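Local coordinates for regulation of enolase protein 1 (Saccharomyces cerevisiae, PDB 3O12) that functions in the galactose metabolic pathway of yeast via the GAL83 protein and may control the level of the enolase ENO1, at residues A[83-88]-A[205-210]; A[109-114]-A[128-133]. All coordinates share one frame; numbering follows the deposited sequence. Where two conformers were deposited one is given.

How the contacts relate
Contact 1 (83-88 with 205-210) and contact 2 (109-114 with 128-133) are both antiparallel strand pairs, but they belong to different sheets of this all-beta protein. Contact 1 closes over a long sequence separation, 116 intervening residues, and those residues include the whole of contact 2, a local hairpin pairing. Their centres lie about 19 Å apart and their nearest atoms about 8 Å, so they do not touch. The sheets face each other: F83, A85, W205 and L207 of contact 1 reach V186 in the sheet of contact 2, while L112 of contact 2 reaches L159 and I161 in the sheet of contact 1. The sulfate at R88 and the ethanediol at K113 are probably crystallisation components.

Contact 1 (A[83-88]-A[205-210]); sequences FTAQVR and WSLTAP. With SO4 (sulfate ion), chain B.
Strands 83-88 and 205-208 run antiparallel at 178°, with axes 4.7 Å apart at closest approach, and the T84-T208 and Q86-S206 pairs each carry two backbone hydrogen bonds; T84 N to T208 O, at 2.8 Å, is the shortest of the four. Between them, in the non-hydrogen-bonded pair A85-L207, the methyl CD1 of L207 lies 3.8 Å from F83 CB and 4.1 Å from A85 CB. The W205 CB points away from 83-88, but with CG anti to the backbone N (chi1 177°) the indole swings back toward that strand: its CH2 lies 3.9 Å from A85 CB, V87 CB meets its edge at CE3, 3.8 Å away, and its NE1 bonds to T28 O. F83, A85, W205 and L207 pack on V186 of the facing sheet, as part of the inward face of a seven-stranded antiparallel sheet in a beta-sandwich-like arrangement. T84, Q86, S206 and T208 occupy the other face, where T84 OG1 passes 3.5 Å from P210 CA but bonds to T153, and Q86 OE1 bonds to R151. The R88 side chain is extended and leads away from 205-210, its NH1 and NH2 donating to sulfate O3 and O1; D147 and E204 form salt bridges to the same guanidinium.

Contact 2 (A[109-114]-A[128-133]); sequences GHWLKA and VLTNGK. With EDO (1,2-ethanediol), chain G.
W111 lays its six-membered ring against T130, whose CB stands 3.7 Å from the ring centroid and only 10° off the normal, a CH-pi contact over the face. T130 OG1 sits above the same face, offset toward the rim, and bonds to S134. The indole reaches this position because chi1 (50°) places CG between the backbone N and the carbonyl carbon. Farther along, V128 CG1 packs 3.9 Å from W111 CZ3, and V128 CG2 lies 3.6 Å from K113 CE, the lysine chain running alongside the valine. The two segments belong to the beta hairpin of strands 110-119 and 122-131, paired antiparallel, with W111-T130 and K113-V128 as its hydrogen-bonded pairs. On the opposite face, L112 CD1 meets L129 CB at 4.0 Å. At the open end of the hairpin, G132 N donates to G109 O (2.9 Å). There the H110 ring and the N131 amide are turned 74° apart, and a water joins H110 NE2 to N131 OD1, 3.1 Å from the latter; D107 takes the other ring nitrogen. K113 NZ, less certainly placed because it crowds the ethanediol, is hydrogen-bonded to F59 O and Q99 OE1, consistent with an apolar stem along V128 and a polar end held outside the hairpin.

Contact 1 (A[83-88]-A[205-210])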
loop_
_atom_site.group_PDB
_atom_site.type_symbol
_atom_site.label_atom_id
_atom_site.label_comp_id
_atom_site.label_asym_id
_atom_site.label_seq_id
_atom_site.Cartn_x
_atom_site.Cartn_y
_atom_site.Cartn_z
ATOM N N PHE A 83 15.018 -2.635 3.689
ATOM C CA PHE A 83 14.701 -1.249 3.376
ATOM C C PHE A 83 13.734 -0.637 4.375
ATOM O O PHE A 83 13.046 -1.356 5.093
ATOM C CB PHE A 83 14.074 -1.154 1.971
ATOM C CG PHE A 83 12.688 -1.735 1.888
ATOM C CD1 PHE A 83 11.574 -0.961 2.166
ATOM C CD2 PHE A 83 12.506 -3.072 1.562
ATOM C CE1 PHE A 83 10.302 -1.507 2.113
ATOM C CE2 PHE A 83 11.241 -3.626 1.497
ATOM C CZ PHE A 83 10.135 -2.857 1.780
ATOM N N THR A 84 13.692 0.694 4.394
ATOM C CA THR A 84 12.602 1.457 4.985
ATOM C C THR A 84 12.059 2.399 3.912
ATOM O O THR A 84 12.828 3.095 3.227
ATOM C CB THR A 84 13.061 2.267 6.206
ATOM O OG1 THR A 84 13.449 1.368 7.252
ATOM C CG2 THR A 84 11.939 3.156 6.708
ATOM N N ALA A 85 10.745 2.399 3.739
ATOM C CA ALA A 85 10.071 3.228 2.754
ATOM C C ALA A 85 9.009 4.059 3.440
ATOM O O ALA A 85 8.390 3.617 4.422
ATOM C CB ALA A 85 9.437 2.352 1.663
ATOM N N GLN A 86 8.775 5.259 2.930
ATOM C CA GLN A 86 7.768 6.136 3.511
ATOM C C GLN A 86 7.065 6.899 2.390
ATOM O O GLN A 86 7.685 7.216 1.365
ATOM C CB GLN A 86 8.470 7.082 4.481
ATOM C CG GLN A 86 7.620 8.076 5.217
ATOM C CD GLN A 86 8.451 8.815 6.250
ATOM O OE1 GLN A 86 9.096 8.198 7.101
ATOM N NE2 GLN A 86 8.453 10.141 6.171
ATOM N N VAL A 87 5.781 7.199 2.566
ATOM C CA VAL A 87 5.009 7.915 1.549
ATOM C C VAL A 87 3.820 8.626 2.178
ATOM O O VAL A 87 3.289 8.184 3.206
ATOM C CB VAL A 87 4.541 6.949 0.416
ATOM C CG1 VAL A 87 3.435 5.998 0.910
ATOM C CG2 VAL A 87 4.120 7.703 -0.844
ATOM N N ARG A 88 3.422 9.736 1.570
ATOM C CA ARG A 88 2.216 10.458 1.952
ATOM C C ARG A 88 1.102 10.082 0.981
ATOM O O ARG A 88 1.322 9.994 -0.234
ATOM C CB ARG A 88 2.473 11.962 1.904
ATOM C CG ARG A 88 1.338 12.814 2.462
ATOM C CD ARG A 88 1.691 14.285 2.363
ATOM N NE ARG A 88 0.675 15.124 2.990
ATOM C CZ ARG A 88 0.768 16.448 3.066
ATOM N NH1 ARG A 88 1.824 17.069 2.557
ATOM N NH2 ARG A 88 -0.191 17.148 3.655
ATOM N N TRP A 205 7.849 10.678 -1.051
ATOM C CA TRP A 205 8.459 9.362 -1.098
ATOM C C TRP A 205 9.883 9.356 -0.583
ATOM O O TRP A 205 10.681 10.253 -0.892
ATOM C CB TRP A 205 8.505 8.892 -2.556
ATOM C CG TRP A 205 9.182 7.564 -2.744
ATOM C CD1 TRP A 205 10.403 7.333 -3.307
ATOM C CD2 TRP A 205 8.668 6.289 -2.350
ATOM N NE1 TRP A 205 10.676 5.983 -3.302
ATOM C CE2 TRP A 205 9.626 5.324 -2.720
ATOM C CE3 TRP A 205 7.487 5.870 -1.721
ATOM C CZ2 TRP A 205 9.443 3.959 -2.486
ATOM C CZ3 TRP A 205 7.310 4.512 -1.491
ATOM C CH2 TRP A 205 8.284 3.582 -1.871
ATOM N N SER A 206 10.222 8.315 0.163
ATOM C CA SER A 206 11.597 8.096 0.597
ATOM C C SER A 206 11.860 6.598 0.673
ATOM O O SER A 206 11.034 5.859 1.217
ATOM C CB SER A 206 11.828 8.740 1.967
ATOM O OG SER A 206 13.195 8.670 2.344
ATOM N N LEU A 207 12.994 6.150 0.152
ATOM C CA LEU A 207 13.389 4.752 0.220
ATOM C C LEU A 207 14.862 4.674 0.569
ATOM O O LEU A 207 15.706 5.243 -0.143
ATOM C CB LEU A 207 13.123 4.048 -1.111
ATOM C CG LEU A 207 13.666 2.627 -1.263
ATOM C CD1 LEU A 207 12.995 1.698 -0.266
ATOM C CD2 LEU A 207 13.465 2.114 -2.685
ATOM N N THR A 208 15.180 3.981 1.656
ATOM C CA THR A 208 16.548 3.911 2.163
ATOM C C THR A 208 16.808 2.566 2.826
ATOM O O THR A 208 15.896 1.752 2.965
ATOM C CB THR A 208 16.804 5.003 3.216
ATOM O OG1 THR A 208 15.976 4.771 4.360
ATOM C CG2 THR A 208 16.506 6.388 2.651
ATOM N N ALA A 209 18.048 2.316 3.230
ATOM C CA ALA A 209 18.322 1.165 4.080
ATOM C C ALA A 209 17.716 1.436 5.452
ATOM O O ALA A 209 17.512 2.584 5.828
ATOM C CB ALA A 209 19.820 0.932 4.194
ATOM N N PRO A 210 17.405 0.379 6.209
ATOM C CA PRO A 210 16.859 0.609 7.555
ATOM C C PRO A 210 17.898 1.255 8.477
ATOM O O PRO A 210 19.097 1.132 8.227
ATOM C CB PRO A 210 16.567 -0.809 8.059
ATOM C CG PRO A 210 16.501 -1.671 6.831
ATOM C CD PRO A 210 17.476 -1.050 5.864
HETATM S S SO4 B . 0.771 20.623 2.970
HETATM O O1 SO4 B . 0.536 20.079 4.304
HETATM O O2 SO4 B . 0.865 22.078 3.060
HETATM O O3 SO4 B . 2.019 20.088 2.432
HETATM O O4 SO4 B . -0.334 20.262 2.083
HETATM O O HOH W 1 12.681 6.038 4.210
#

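Contact 2 (A[109-114]-A[128-133])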
loop_
_atom_site.group_PDB
_atom_site.type_symbol
_atom_site.label_atom_id
_atom_site.label_comp_id
_atom_site.label_asym_id
_atom_site.label_seq_id
_atom_site.Cartn_x
_atom_site.Cartn_y
_atom_site.Cartn_z
ATOM N N GLY A 109 2.152 -14.122 -5.046
ATOM C CA GLY A 109 1.786 -14.924 -3.897
ATOM C C GLY A 109 2.326 -14.424 -2.570
ATOM O O GLY A 109 1.966 -14.931 -1.523
ATOM N N HIS A 110 3.190 -13.414 -2.609
ATOM C CA HIS A 110 3.846 -12.924 -1.401
ATOM C C HIS A 110 3.926 -11.411 -1.459
ATOM O O HIS A 110 4.737 -10.839 -2.203
ATOM C CB HIS A 110 5.240 -13.533 -1.261
ATOM C CG HIS A 110 5.225 -15.025 -1.306
ATOM N ND1 HIS A 110 5.201 -15.729 -2.489
ATOM C CD2 HIS A 110 5.158 -15.946 -0.316
ATOM C CE1 HIS A 110 5.150 -17.024 -2.224
ATOM N NE2 HIS A 110 5.131 -17.181 -0.914
ATOM N N TRP A 111 3.042 -10.773 -0.699
ATOM C CA TRP A 111 2.947 -9.325 -0.689
ATOM C C TRP A 111 2.222 -8.841 0.549
ATOM O O TRP A 111 1.628 -9.625 1.292
ATOM C CB TRP A 111 2.250 -8.799 -1.956
ATOM C CG TRP A 111 0.924 -9.447 -2.343
ATOM C CD1 TRP A 111 0.729 -10.370 -3.319
ATOM C CD2 TRP A 111 -0.383 -9.165 -1.796
ATOM N NE1 TRP A 111 -0.600 -10.702 -3.418
ATOM C CE2 TRP A 111 -1.308 -9.975 -2.494
ATOM C CE3 TRP A 111 -0.856 -8.317 -0.788
ATOM C CZ2 TRP A 111 -2.677 -9.973 -2.210
ATOM C CZ3 TRP A 111 -2.219 -8.306 -0.511
ATOM C CH2 TRP A 111 -3.114 -9.130 -1.214
ATOM N N LEU A 112 2.300 -7.544 0.786
ATOM C CA LEU A 112 1.568 -6.890 1.854
ATOM C C LEU A 112 1.005 -5.605 1.305
ATOM O O LEU A 112 1.668 -4.918 0.530
ATOM C CB LEU A 112 2.498 -6.576 3.028
ATOM C CG LEU A 112 1.807 -5.732 4.107
ATOM C CD1 LEU A 112 1.932 -6.338 5.509
ATOM C CD2 LEU A 112 2.290 -4.282 4.055
ATOM N N LYS A 113 -0.217 -5.269 1.684
ATOM C CA LYS A 113 -0.768 -3.949 1.392
ATOM C C LYS A 113 -1.257 -3.345 2.702
ATOM O O LYS A 113 -1.670 -4.056 3.615
ATOM C CB LYS A 113 -1.898 -4.012 0.358
ATOM C CG LYS A 113 -3.151 -4.746 0.801
ATOM C CD LYS A 113 -4.236 -4.761 -0.295
ATOM C CE LYS A 113 -5.458 -5.517 0.206
ATOM N NZ LYS A 113 -6.656 -5.453 -0.692
ATOM N N ALA A 114 -1.199 -2.026 2.821
ATOM C CA ALA A 114 -1.661 -1.357 4.033
ATOM C C ALA A 114 -2.092 0.052 3.701
ATOM O O ALA A 114 -1.538 0.677 2.804
ATOM C CB ALA A 114 -0.551 -1.327 5.078
ATOM N N VAL A 128 -3.142 -6.147 4.846
ATOM C CA VAL A 128 -3.292 -7.523 4.406
ATOM C C VAL A 128 -1.914 -8.077 4.111
ATOM O O VAL A 128 -1.210 -7.559 3.241
ATOM C CB VAL A 128 -4.162 -7.638 3.151
ATOM C CG1 VAL A 128 -4.275 -9.115 2.709
ATOM C CG2 VAL A 128 -5.549 -7.060 3.404
ATOM N N LEU A 129 -1.512 -9.105 4.842
ATOM C CA LEU A 129 -0.256 -9.793 4.619
ATOM C C LEU A 129 -0.566 -11.104 3.931
ATOM O O LEU A 129 -1.321 -11.919 4.464
ATOM C CB LEU A 129 0.454 -10.047 5.952
ATOM C CG LEU A 129 1.930 -10.453 5.884
ATOM C CD1 LEU A 129 2.580 -10.288 7.248
ATOM C CD2 LEU A 129 2.086 -11.865 5.377
ATOM N N THR A 130 -0.005 -11.289 2.743
ATOM C CA THR A 130 -0.277 -12.467 1.935
ATOM C C THR A 130 0.992 -13.280 1.817
ATOM O O THR A 130 2.005 -12.822 1.285
ATOM C CB THR A 130 -0.815 -12.049 0.560
ATOM O OG1 THR A 130 -2.055 -11.363 0.763
ATOM C CG2 THR A 130 -1.043 -13.256 -0.339
ATOM N N ASN A 131 0.956 -14.478 2.382
ATOM C CA ASN A 131 2.024 -15.442 2.187
ATOM C C ASN A 131 1.352 -16.714 1.748
ATOM O O ASN A 131 0.974 -17.546 2.581
ATOM C CB ASN A 131 2.811 -15.635 3.479
ATOM C CG ASN A 131 4.129 -16.352 3.249
ATOM O OD1 ASN A 131 4.270 -17.122 2.302
ATOM N ND2 ASN A 131 5.098 -16.102 4.119
ATOM N N GLY A 132 1.149 -16.845 0.444
ATOM C CA GLY A 132 0.323 -17.909 -0.093
ATOM C C GLY A 132 -1.136 -17.501 -0.012
ATOM O O GLY A 132 -1.834 -17.471 -1.024
ATOM N N LYS A 133 -1.588 -17.190 1.201
ATOM C CA LYS A 133 -2.958 -16.729 1.423
ATOM C C LYS A 133 -2.976 -15.420 2.213
ATOM O O LYS A 133 -2.023 -15.105 2.947
ATOM C CB LYS A 133 -3.757 -17.792 2.172
ATOM C CG LYS A 133 -3.956 -19.084 1.407
ATOM C CD LYS A 133 -4.769 -20.043 2.273
ATOM C CE LYS A 133 -4.897 -21.426 1.667
ATOM N NZ LYS A 133 -5.562 -22.346 2.639
HETATM C C1 EDO G . -8.836 -5.970 2.047
HETATM O O1 EDO G . -8.532 -4.576 1.928
HETATM C C2 EDO G . -8.787 -6.614 0.670
HETATM O O2 EDO G . -9.512 -5.832 -0.291
HETATM O O HOH W 2 3.908 -19.612 0.447
#